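Local coordinates for protein membrane-bound lytic murein transglycosylase (Agrobacterium tumefaciens, PDB 2PNW) that probably cleaves the glycan strands of bacterial peptidoglycan non-hydrolytically, as lytic transglycosylases of the MltA family do, leaving 1,6-anhydromuramoyl ends, at residues 30-35 with 59-64; 36-39 with 44-47; 121-124 with 128-131; 219-222 with 226-229; 239-242 with 247-250. One frame throughout, in Å; residues are numbered along the deposited sequence.

Contact 1. Residues 30-35 with 59-64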
# COMPACT_ATOMS: atom_id res chain seq x y z
N PRO A 30 5.94 -8.73 16.86
CA PRO A 30 5.26 -7.50 17.24
C PRO A 30 4.17 -7.05 16.25
O PRO A 30 3.18 -6.48 16.67
CB PRO A 30 6.38 -6.45 17.27
CG PRO A 30 7.63 -7.22 17.47
CD PRO A 30 7.40 -8.52 16.72
N ALA A 31 4.39 -7.25 14.96
CA ALA A 31 3.38 -6.85 13.97
C ALA A 31 2.11 -7.68 14.17
O ALA A 31 1.00 -7.13 14.12
CB ALA A 31 3.92 -7.01 12.54
N MET A 32 2.26 -8.99 14.38
CA MET A 32 1.09 -9.86 14.65
C MET A 32 0.37 -9.41 15.94
O MET A 32 -0.87 -9.43 16.01
CB MET A 32 1.53 -11.34 14.76
CG MET A 32 1.80 -12.05 13.39
SD MET A 32 1.96 -13.90 13.50
CE MET A 32 3.52 -13.91 14.41
N ALA A 33 1.13 -9.01 16.96
CA ALA A 33 0.50 -8.44 18.17
C ALA A 33 -0.32 -7.16 17.89
O ALA A 33 -1.39 -6.95 18.49
CB ALA A 33 1.58 -8.18 19.27
N THR A 34 0.14 -6.32 16.97
CA THR A 34 -0.62 -5.11 16.66
C THR A 34 -1.92 -5.49 15.92
O THR A 34 -2.95 -4.84 16.14
CB THR A 34 0.16 -4.04 15.81
OG1 THR A 34 0.49 -4.57 14.52
CG2 THR A 34 1.45 -3.63 16.50
N ILE A 35 -1.85 -6.49 15.05
CA ILE A 35 -3.05 -6.97 14.32
C ILE A 35 -4.05 -7.54 15.33
O ILE A 35 -5.25 -7.24 15.25
CB ILE A 35 -2.70 -8.04 13.29
CG1 ILE A 35 -1.74 -7.45 12.23
CG2 ILE A 35 -3.97 -8.50 12.54
CD1 ILE A 35 -1.02 -8.59 11.46
N SER A 59 -6.94 -17.12 15.24
CA SER A 59 -6.47 -18.33 15.89
C SER A 59 -4.95 -18.44 15.84
O SER A 59 -4.33 -18.79 16.85
CB SER A 59 -7.17 -19.60 15.35
OG SER A 59 -6.76 -19.87 14.03
N LEU A 60 -4.34 -18.07 14.70
CA LEU A 60 -2.86 -18.01 14.57
C LEU A 60 -2.25 -16.92 15.45
O LEU A 60 -1.24 -17.15 16.13
CB LEU A 60 -2.44 -17.82 13.11
CG LEU A 60 -0.94 -17.78 12.76
CD1 LEU A 60 -0.24 -19.11 13.09
CD2 LEU A 60 -0.78 -17.47 11.31
N LEU A 61 -2.87 -15.74 15.45
CA LEU A 61 -2.36 -14.61 16.21
C LEU A 61 -2.34 -14.92 17.70
O LEU A 61 -1.41 -14.52 18.41
CB LEU A 61 -3.21 -13.35 15.95
CG LEU A 61 -3.27 -12.90 14.49
CD1 LEU A 61 -4.17 -11.65 14.43
CD2 LEU A 61 -1.89 -12.61 13.94
N GLU A 62 -3.36 -15.63 18.17
CA GLU A 62 -3.45 -16.00 19.58
C GLU A 62 -2.40 -17.02 19.99
O GLU A 62 -1.87 -16.96 21.11
CB GLU A 62 -4.87 -16.40 19.96
CG GLU A 62 -5.80 -15.17 19.95
CD GLU A 62 -7.18 -15.45 20.54
OE1 GLU A 62 -7.77 -16.49 20.22
OE2 GLU A 62 -7.67 -14.61 21.33
N LEU A 63 -2.07 -17.94 19.08
CA LEU A 63 -0.95 -18.85 19.32
C LEU A 63 0.37 -18.10 19.45
O LEU A 63 1.20 -18.43 20.31
CB LEU A 63 -0.85 -19.87 18.19
CG LEU A 63 -1.92 -20.97 18.24
CD1 LEU A 63 -1.89 -21.74 16.94
CD2 LEU A 63 -1.72 -21.88 19.45
N ALA A 64 0.57 -17.09 18.60
CA ALA A 64 1.79 -16.27 18.68
C ALA A 64 1.83 -15.55 20.02
O ALA A 64 2.90 -15.47 20.63
CB ALA A 64 1.87 -15.26 17.50
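Leu61 splits its two methyls between Met32 and Ile35, and this forked grip holds helix 28-39 against helix 54-66. Its branch CD2 meets the near end of the methionine, with CB of Met32 3.7 Å from CD2 of Leu61, and the chain continues past the same methyl through CG and SD. The other branch serves isoleucine: CD1 of Leu61 lies 3.7 Å from CG2 of Ile35. The Ile35 and Leu61 side chains run at about a right angle, whereas Met32 slants across Leu61. Carrying CG beside the backbone N (chi1 -59°), Leu61 leans toward the partner helix although its first bond does not aim there. Met32 bends at its last torsion (chi3 -69°), which brings CE to 3.8 Å from CB of Ala64, one helical turn beyond Leu61. The short axes approach to 9.4 Å and run at 126° to each other, nearer to perpendicular than to antiparallel; Met32 and Leu61 mark the crossing, their CA atoms 6.1 Å apart. Phe79 of helix 72-82 and Leu321 of strand 316-324 also touch Met32, so Met32 also links the helix pair to helix 72-82 and to strand 316-324. No hydrogen bond or charge pair joins these two segments, and three of the four touching residues are buried: cohesion here comes from van der Waals and hydrophobic packing of branched and thioether side chains.

Contact 2. Residues 36-39 with 44-47. With SO4 (sulfate ion), chain B.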
# COMPACT_ATOMS: atom_id res chain seq x y z
N LEU A 36 -3.55 -8.33 16.28
CA LEU A 36 -4.47 -8.95 17.27
C LEU A 36 -5.15 -7.88 18.12
O LEU A 36 -6.37 -7.93 18.34
CB LEU A 36 -3.74 -9.98 18.14
CG LEU A 36 -4.60 -10.80 19.14
CD1 LEU A 36 -5.83 -11.49 18.48
CD2 LEU A 36 -3.74 -11.83 19.84
N SER A 37 -4.37 -6.92 18.61
CA SER A 37 -4.92 -5.78 19.35
C SER A 37 -5.98 -5.05 18.54
O SER A 37 -7.04 -4.69 19.06
CB SER A 37 -3.77 -4.83 19.77
OG SER A 37 -4.27 -3.74 20.54
N HIS A 38 -5.68 -4.80 17.26
CA HIS A 38 -6.65 -4.13 16.41
C HIS A 38 -7.94 -4.97 16.28
O HIS A 38 -9.05 -4.43 16.42
CB HIS A 38 -6.06 -3.86 15.02
CG HIS A 38 -7.06 -3.33 14.04
ND1 HIS A 38 -7.58 -2.05 14.13
CD2 HIS A 38 -7.66 -3.91 12.97
CE1 HIS A 38 -8.46 -1.87 13.16
NE2 HIS A 38 -8.53 -2.98 12.45
N LEU A 39 -7.80 -6.26 16.01
CA LEU A 39 -9.00 -7.09 15.76
C LEU A 39 -9.84 -7.30 17.02
O LEU A 39 -11.02 -7.65 16.93
CB LEU A 39 -8.63 -8.42 15.12
CG LEU A 39 -8.07 -8.29 13.70
CD1 LEU A 39 -7.68 -9.64 13.19
CD2 LEU A 39 -9.11 -7.65 12.73
N PRO A 44 -13.82 -6.65 12.09
CA PRO A 44 -12.93 -7.61 11.48
C PRO A 44 -12.62 -7.25 10.03
O PRO A 44 -13.47 -6.66 9.33
CB PRO A 44 -13.71 -8.94 11.55
CG PRO A 44 -15.16 -8.54 11.81
CD PRO A 44 -15.12 -7.25 12.51
N TYR A 45 -11.40 -7.59 9.60
CA TYR A 45 -11.01 -7.51 8.19
C TYR A 45 -12.01 -8.24 7.29
O TYR A 45 -12.57 -9.26 7.70
CB TYR A 45 -9.65 -8.15 7.97
CG TYR A 45 -8.51 -7.48 8.71
CD1 TYR A 45 -8.49 -6.10 8.92
CD2 TYR A 45 -7.42 -8.24 9.14
CE1 TYR A 45 -7.40 -5.49 9.61
CE2 TYR A 45 -6.34 -7.65 9.80
CZ TYR A 45 -6.33 -6.30 10.03
OH TYR A 45 -5.23 -5.78 10.69
N ARG A 46 -12.18 -7.71 6.09
CA ARG A 46 -12.97 -8.35 5.02
C ARG A 46 -12.33 -9.68 4.63
O ARG A 46 -11.10 -9.77 4.47
CB ARG A 46 -13.04 -7.42 3.81
CG ARG A 46 -13.76 -6.12 4.14
CD ARG A 46 -13.81 -5.10 2.97
NE ARG A 46 -14.57 -3.92 3.38
CZ ARG A 46 -14.09 -2.94 4.13
NH1 ARG A 46 -12.81 -2.96 4.54
NH2 ARG A 46 -14.88 -1.92 4.48
N THR A 47 -13.14 -10.72 4.48
CA THR A 47 -12.62 -12.01 4.05
C THR A 47 -12.34 -11.89 2.56
O THR A 47 -13.23 -11.51 1.79
CB THR A 47 -13.68 -13.09 4.28
OG1 THR A 47 -14.07 -13.11 5.66
CG2 THR A 47 -13.17 -14.47 3.87
S SO4 B . -12.16 0.18 6.30
O1 SO4 B . -11.77 1.58 6.12
O2 SO4 B . -11.87 -0.24 7.67
O3 SO4 B . -13.59 0.04 6.04
O4 SO4 B . -11.40 -0.67 5.37
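Leu39, in the last turn of helix 28-39, and Pro44, in the extended loop that follows, bring their CA atoms to 5.8 Å as the chain turns back on itself. Pro44 and Tyr45 both have extended backbone angles, and no hydrogen bond joins the two segments. Side chains make the closure. The methyl CD2 of Leu39 sits almost exactly over the middle of the Tyr45 ring, 3.9 Å from the ring centroid and 3° off its normal, a well-centred CH-pi contact. CD2 of Leu39 also lies 3.9 Å from N of Tyr45, a buried amide for which the model offers no partner. The chain leaves helix 28-39 and doubles back, so that an aromatic residue of the connecting loop packs against the last turn before helix 54-66 begins. His38 takes the neighbouring part of the tyrosine: with CG anti to its own N (chi1 173°), its CD2 comes 3.7 Å from CE1 of Tyr45, the two rings nearly parallel but slid so far apart that they barely overlap. The phenol OH is bonded to the backbone O of Ala277. Farther along, the extended Arg46 grips a sulfate, probably from the crystallisation liquor, through two N-H groups: NH1 to O4 and NH2 to O3 of the sulfate, each 2.8 Å. Lys43 and Lys278 bond the same anion.

Contact 3. Residues 121-124 with 128-131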
# COMPACT_ATOMS: atom_id res chain seq x y z
N TYR A 121 -4.62 18.22 1.53
CA TYR A 121 -5.96 18.40 2.08
C TYR A 121 -6.42 17.26 2.98
O TYR A 121 -6.16 16.09 2.68
CB TYR A 121 -6.97 18.49 0.94
CG TYR A 121 -6.94 19.79 0.16
CD1 TYR A 121 -7.31 21.01 0.76
CD2 TYR A 121 -6.56 19.80 -1.20
CE1 TYR A 121 -7.30 22.22 0.01
CE2 TYR A 121 -6.54 21.00 -1.95
CZ TYR A 121 -6.92 22.19 -1.34
OH TYR A 121 -6.91 23.36 -2.10
N ARG A 122 -7.14 17.61 4.05
CA ARG A 122 -7.90 16.63 4.84
C ARG A 122 -9.17 16.30 4.08
O ARG A 122 -9.51 16.99 3.11
CB ARG A 122 -8.39 17.22 6.18
CG ARG A 122 -7.37 17.68 7.16
CD ARG A 122 -8.12 18.11 8.46
NE ARG A 122 -8.64 19.48 8.44
CZ ARG A 122 -9.92 19.81 8.36
NH1 ARG A 122 -10.87 18.87 8.30
NH2 ARG A 122 -10.28 21.09 8.38
N ARG A 123 -9.91 15.30 4.56
CA ARG A 123 -11.15 14.92 3.90
C ARG A 123 -12.23 16.00 4.06
O ARG A 123 -12.58 16.37 5.20
CB ARG A 123 -11.65 13.60 4.49
CG ARG A 123 -12.88 13.04 3.79
CD ARG A 123 -13.34 11.80 4.55
NE ARG A 123 -14.51 11.21 3.91
CZ ARG A 123 -14.88 9.94 4.06
NH1 ARG A 123 -14.16 9.12 4.84
NH2 ARG A 123 -15.97 9.50 3.42
N PRO A 124 -12.78 16.51 2.94
CA PRO A 124 -13.88 17.48 2.99
C PRO A 124 -15.12 16.82 3.59
O PRO A 124 -15.36 15.65 3.31
CB PRO A 124 -14.15 17.79 1.51
CG PRO A 124 -12.85 17.42 0.80
CD PRO A 124 -12.36 16.22 1.55
N VAL A 128 -18.66 11.96 0.94
CA VAL A 128 -19.35 10.89 1.69
C VAL A 128 -19.04 9.52 1.11
O VAL A 128 -18.81 9.38 -0.10
CB VAL A 128 -20.87 11.14 1.74
CG1 VAL A 128 -21.16 12.43 2.50
CG2 VAL A 128 -21.49 11.18 0.26
N ASP A 129 -19.00 8.52 1.98
CA ASP A 129 -19.02 7.12 1.57
C ASP A 129 -20.32 6.79 0.86
O ASP A 129 -21.42 7.29 1.23
CB ASP A 129 -18.81 6.19 2.77
CG ASP A 129 -17.59 6.55 3.57
OD1 ASP A 129 -16.50 6.05 3.26
OD2 ASP A 129 -17.70 7.45 4.43
N ILE A 130 -20.21 5.91 -0.13
CA ILE A 130 -21.38 5.50 -0.92
C ILE A 130 -21.73 4.04 -0.66
O ILE A 130 -20.86 3.18 -0.71
CB ILE A 130 -21.12 5.68 -2.44
CG1 ILE A 130 -20.76 7.13 -2.78
CG2 ILE A 130 -22.33 5.17 -3.31
CD1 ILE A 130 -21.93 8.14 -2.63
N ASP A 131 -23.01 3.77 -0.44
CA ASP A 131 -23.49 2.38 -0.44
C ASP A 131 -24.93 2.36 -0.91
O ASP A 131 -25.44 3.36 -1.40
CB ASP A 131 -23.33 1.73 0.95
CG ASP A 131 -24.09 2.48 2.05
OD1 ASP A 131 -25.02 3.26 1.74
OD2 ASP A 131 -23.72 2.31 3.24
O HOH W 1 -14.56 6.34 4.90
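Arg123 and Asp129 meet in a single-pronged salt bridge, NH2 of Arg123 standing 2.9 Å from OD2 of Asp129. The hydrogen bond within it is weak, bent to 140° at the hydrogen, and the guanidinium and carboxylate planes are 63° apart, so the two groups do not pair side by side as a doubly bonded bridge would. A water closes the other path: NH1 of Arg123 donates to it over 2.8 Å, and it donates in turn to OD1 of Asp129 over 2.6 Å. Both carboxylate oxygens are thereby tied to the guanidinium, one directly and one through the water, which lies in the guanidinium plane at its edge. The arginine gets this far by being fully stretched, CG anti to the backbone N (chi1 -175°) and the chain extended to NE. Asp129 places CG beside its own N, and although its first bond does not aim at the arginine, the carboxylate ends nearer to it. In the next shell, the O of Leu127 takes a further bond from NH2 of Arg123, fixing the guanidinium against the backbone of the strand, and Phe145 on strand 145-149 touches both charged side chains. Beyond that, Val128 and Ile130 pair by backbone bonds with Gly146 and Ala144. The salt bridge thus pins a loop to an edge strand, 127-129, of a small three-stranded antiparallel sheet that also holds 145-149 and 152-154, in the MltA-specific insert region.

Contact 4. Residues 219-222 with 226-229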
# COMPACT_ATOMS: atom_id res chain seq x y z
N ARG A 219 2.54 4.16 -17.25
CA ARG A 219 1.95 3.52 -18.44
C ARG A 219 1.61 4.55 -19.52
O ARG A 219 1.80 4.29 -20.71
CB ARG A 219 0.71 2.70 -18.03
CG ARG A 219 0.00 1.97 -19.17
CD ARG A 219 0.95 1.16 -20.06
NE ARG A 219 1.69 0.14 -19.34
CZ ARG A 219 2.68 -0.58 -19.87
NH1 ARG A 219 3.05 -0.39 -21.13
NH2 ARG A 219 3.30 -1.49 -19.13
N LEU A 220 1.13 5.72 -19.10
CA LEU A 220 0.84 6.78 -20.05
C LEU A 220 2.11 7.17 -20.79
O LEU A 220 2.10 7.35 -22.00
CB LEU A 220 0.28 8.03 -19.34
CG LEU A 220 0.03 9.26 -20.23
CD1 LEU A 220 -0.89 8.94 -21.36
CD2 LEU A 220 -0.56 10.43 -19.45
N LEU A 221 3.20 7.31 -20.04
CA LEU A 221 4.46 7.72 -20.66
C LEU A 221 5.02 6.62 -21.58
O LEU A 221 5.54 6.95 -22.65
CB LEU A 221 5.47 8.17 -19.60
CG LEU A 221 5.06 9.44 -18.85
CD1 LEU A 221 6.02 9.70 -17.68
CD2 LEU A 221 4.99 10.67 -19.77
N LEU A 222 4.92 5.35 -21.17
CA LEU A 222 5.31 4.25 -22.05
C LEU A 222 4.47 4.20 -23.33
O LEU A 222 5.03 4.03 -24.45
CB LEU A 222 5.20 2.90 -21.34
CG LEU A 222 6.19 2.70 -20.21
CD1 LEU A 222 5.81 1.42 -19.47
CD2 LEU A 222 7.60 2.60 -20.78
N GLU A 226 7.45 7.92 -24.46
CA GLU A 226 8.32 8.88 -23.75
C GLU A 226 9.44 8.22 -22.94
O GLU A 226 10.50 8.82 -22.71
CB GLU A 226 7.52 9.81 -22.83
CG GLU A 226 6.36 10.53 -23.49
CD GLU A 226 6.78 11.62 -24.46
OE1 GLU A 226 8.00 11.93 -24.56
OE2 GLU A 226 5.88 12.17 -25.10
N LEU A 227 9.18 7.00 -22.48
CA LEU A 227 10.15 6.29 -21.68
C LEU A 227 10.36 4.89 -22.25
O LEU A 227 9.49 4.34 -22.92
CB LEU A 227 9.71 6.22 -20.20
CG LEU A 227 9.59 7.56 -19.44
CD1 LEU A 227 8.85 7.37 -18.12
CD2 LEU A 227 10.96 8.15 -19.17
N ASP A 228 11.53 4.34 -21.97
CA ASP A 228 11.93 2.99 -22.39
C ASP A 228 11.39 1.94 -21.42
O ASP A 228 11.71 2.00 -20.23
CB ASP A 228 13.46 2.96 -22.43
CG ASP A 228 14.04 1.64 -22.95
OD1 ASP A 228 13.30 0.66 -23.19
OD2 ASP A 228 15.28 1.61 -23.11
N PRO A 229 10.59 0.97 -21.91
CA PRO A 229 10.10 -0.06 -20.99
C PRO A 229 11.20 -0.88 -20.31
O PRO A 229 10.97 -1.43 -19.23
CB PRO A 229 9.23 -0.97 -21.88
CG PRO A 229 9.64 -0.66 -23.28
CD PRO A 229 10.06 0.78 -23.28
O HOH W 2 7.50 3.09 -24.71
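Leu221 and Glu226 are joined by backbone, the N of Glu226 donating to O of Leu221 over 2.8 Å with an angle of 153° at the hydrogen. A bond reaching five residues onward has the spacing of the outer bond of a Schellman motif and is consistent with a helix ending there. The leucines then pack round it. Leu221, Leu222 and Leu227 all adopt one conformation, CG beside the backbone N and the chain then extended, yet their methyls reach different partners. Leu221 lays CD1 against CD1 of Leu227 at 3.7 Å, the two side chains slanting across each other, while its other methyl, CD2, faces the CB and CG of Glu226. Glu226 bends at its second torsion (chi2 -71°), which leads the carboxylate away from the helix after the aliphatic part has touched. Leu222 starts off away from the loop but its CD2 returns, reaching 3.3 Å from O of Leu227, a tight methyl-to-carbonyl approach, and 4.0 Å from CD of Pro229. Its other methyl, CD1, lies over one face of the guanidinium of Arg219, offset toward the rim. A water bridges two backbone carbonyls, donating to O of Leu222 at 2.7 Å and to O of Leu227 at 3.0 Å. The N of Leu227, by contrast, is buried without a partner in the model. The turn leads from helix 217-223 toward helix 234-243, whose Trp240 touches both Leu221 and Leu227, while Ile237 of that helix adds to the packing on Leu227.

Contact 5. Residues 239-242 with 247-250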
# COMPACT_ATOMS: atom_id res chain seq x y z
N GLN A 239 12.55 11.97 -13.52
CA GLN A 239 13.47 12.72 -14.43
C GLN A 239 12.69 13.30 -15.61
O GLN A 239 12.89 14.47 -15.98
CB GLN A 239 14.60 11.80 -14.94
CG GLN A 239 15.72 12.57 -15.73
CD GLN A 239 16.38 13.64 -14.89
OE1 GLN A 239 16.97 13.35 -13.84
NE2 GLN A 239 16.29 14.88 -15.33
N TRP A 240 11.84 12.48 -16.23
CA TRP A 240 11.06 12.93 -17.40
C TRP A 240 10.22 14.12 -17.01
O TRP A 240 10.19 15.14 -17.70
CB TRP A 240 10.14 11.81 -17.96
CG TRP A 240 9.48 12.25 -19.26
CD1 TRP A 240 9.96 12.02 -20.53
CD2 TRP A 240 8.27 13.00 -19.41
NE1 TRP A 240 9.11 12.58 -21.46
CE2 TRP A 240 8.08 13.20 -20.80
CE3 TRP A 240 7.34 13.55 -18.51
CZ2 TRP A 240 6.98 13.90 -21.32
CZ3 TRP A 240 6.25 14.26 -19.02
CH2 TRP A 240 6.08 14.43 -20.42
N LEU A 241 9.55 14.02 -15.86
CA LEU A 241 8.73 15.12 -15.37
C LEU A 241 9.56 16.37 -15.04
O LEU A 241 9.14 17.48 -15.31
CB LEU A 241 7.93 14.65 -14.13
CG LEU A 241 6.79 13.66 -14.44
CD1 LEU A 241 6.35 12.99 -13.08
CD2 LEU A 241 5.61 14.31 -15.18
N ALA A 242 10.73 16.18 -14.45
CA ALA A 242 11.65 17.31 -14.17
C ALA A 242 12.07 18.01 -15.48
O ALA A 242 12.22 19.23 -15.52
CB ALA A 242 12.88 16.83 -13.45
N GLU A 247 4.63 20.23 -19.43
CA GLU A 247 3.76 19.09 -19.73
C GLU A 247 3.30 18.33 -18.46
O GLU A 247 2.54 17.34 -18.54
CB GLU A 247 4.51 18.15 -20.70
CG GLU A 247 4.74 18.78 -22.11
CD GLU A 247 5.82 19.90 -22.16
OE1 GLU A 247 6.87 19.76 -21.50
OE2 GLU A 247 5.64 20.91 -22.89
N VAL A 248 3.82 18.73 -17.31
CA VAL A 248 3.60 17.99 -16.07
C VAL A 248 2.12 17.92 -15.72
O VAL A 248 1.63 16.82 -15.48
CB VAL A 248 4.46 18.56 -14.91
CG1 VAL A 248 3.95 18.02 -13.55
CG2 VAL A 248 5.90 18.19 -15.15
N ASP A 249 1.41 19.05 -15.71
CA ASP A 249 -0.02 19.02 -15.31
C ASP A 249 -0.84 18.06 -16.16
O ASP A 249 -1.65 17.31 -15.63
CB ASP A 249 -0.67 20.42 -15.32
CG ASP A 249 -0.13 21.33 -14.26
OD1 ASP A 249 0.50 20.84 -13.29
OD2 ASP A 249 -0.35 22.56 -14.37
N GLY A 250 -0.64 18.08 -17.48
CA GLY A 250 -1.43 17.21 -18.37
C GLY A 250 -1.26 15.74 -18.03
O GLY A 250 -2.21 14.96 -18.09
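Trp240 presents the far corner of its indole to Glu247, CH2 of the tryptophan lying 4.0 Å from CB of the glutamate. At the edge of the indole, in its plane, is CD2 of the adjacent Leu241, and the ring of His244 stacks with the indole. The Glu247 carboxylate stands almost upright to the indole, the planes 79° apart, and only the aliphatic base touches. With CG anti to N (chi1 -173°), Trp240 brings the end of its ring toward Glu247; Glu247 bends at its second torsion (chi2 73°), which turns its acid group aside. The second pair is Leu241 with Val248, crossing at about a right angle. CG2 of Val248 is 3.9 Å from CD2 of Leu241 and nearer still, 3.3 Å, to its backbone O, so a methyl rests against a helix carbonyl. Val181 of helix 180-189 touches both residues of this pair, adding to a hydrophobic patch between helix 234-243 and the start of helix 248-252. Polar ends look elsewhere: NE1 of Trp240 has a weak bond to OE1 of Glu226, and Asp249 a salt bridge to Lys180. Across the two segments there is no hydrogen bond, so this junction relies on apolar contact, while the polar ends are engaged elsewhere, the indole N-H only weakly.

The contacts fall into two touching pairs and one more isolated site. Contacts 1 and 2, centres 11 Å apart, share helix 28-39; CG2 of Ile35 packs 3.5 Å from OH of Tyr45, continuing the helix-pair packing into the loop. Contacts 4 and 5, centres 12 Å apart, meet at Trp240, where CZ3 is 3.9 Å from CD2 of Leu221. The two pairs lie on opposite sides of the chain's centre, contacts 1 and 4 about 42 Å apart between centres. Contact 3 shares the MltA-specific insert region with contacts 4 and 5, yet its nearest atoms come within about 8 Å of contact 2, the site of the sulfate.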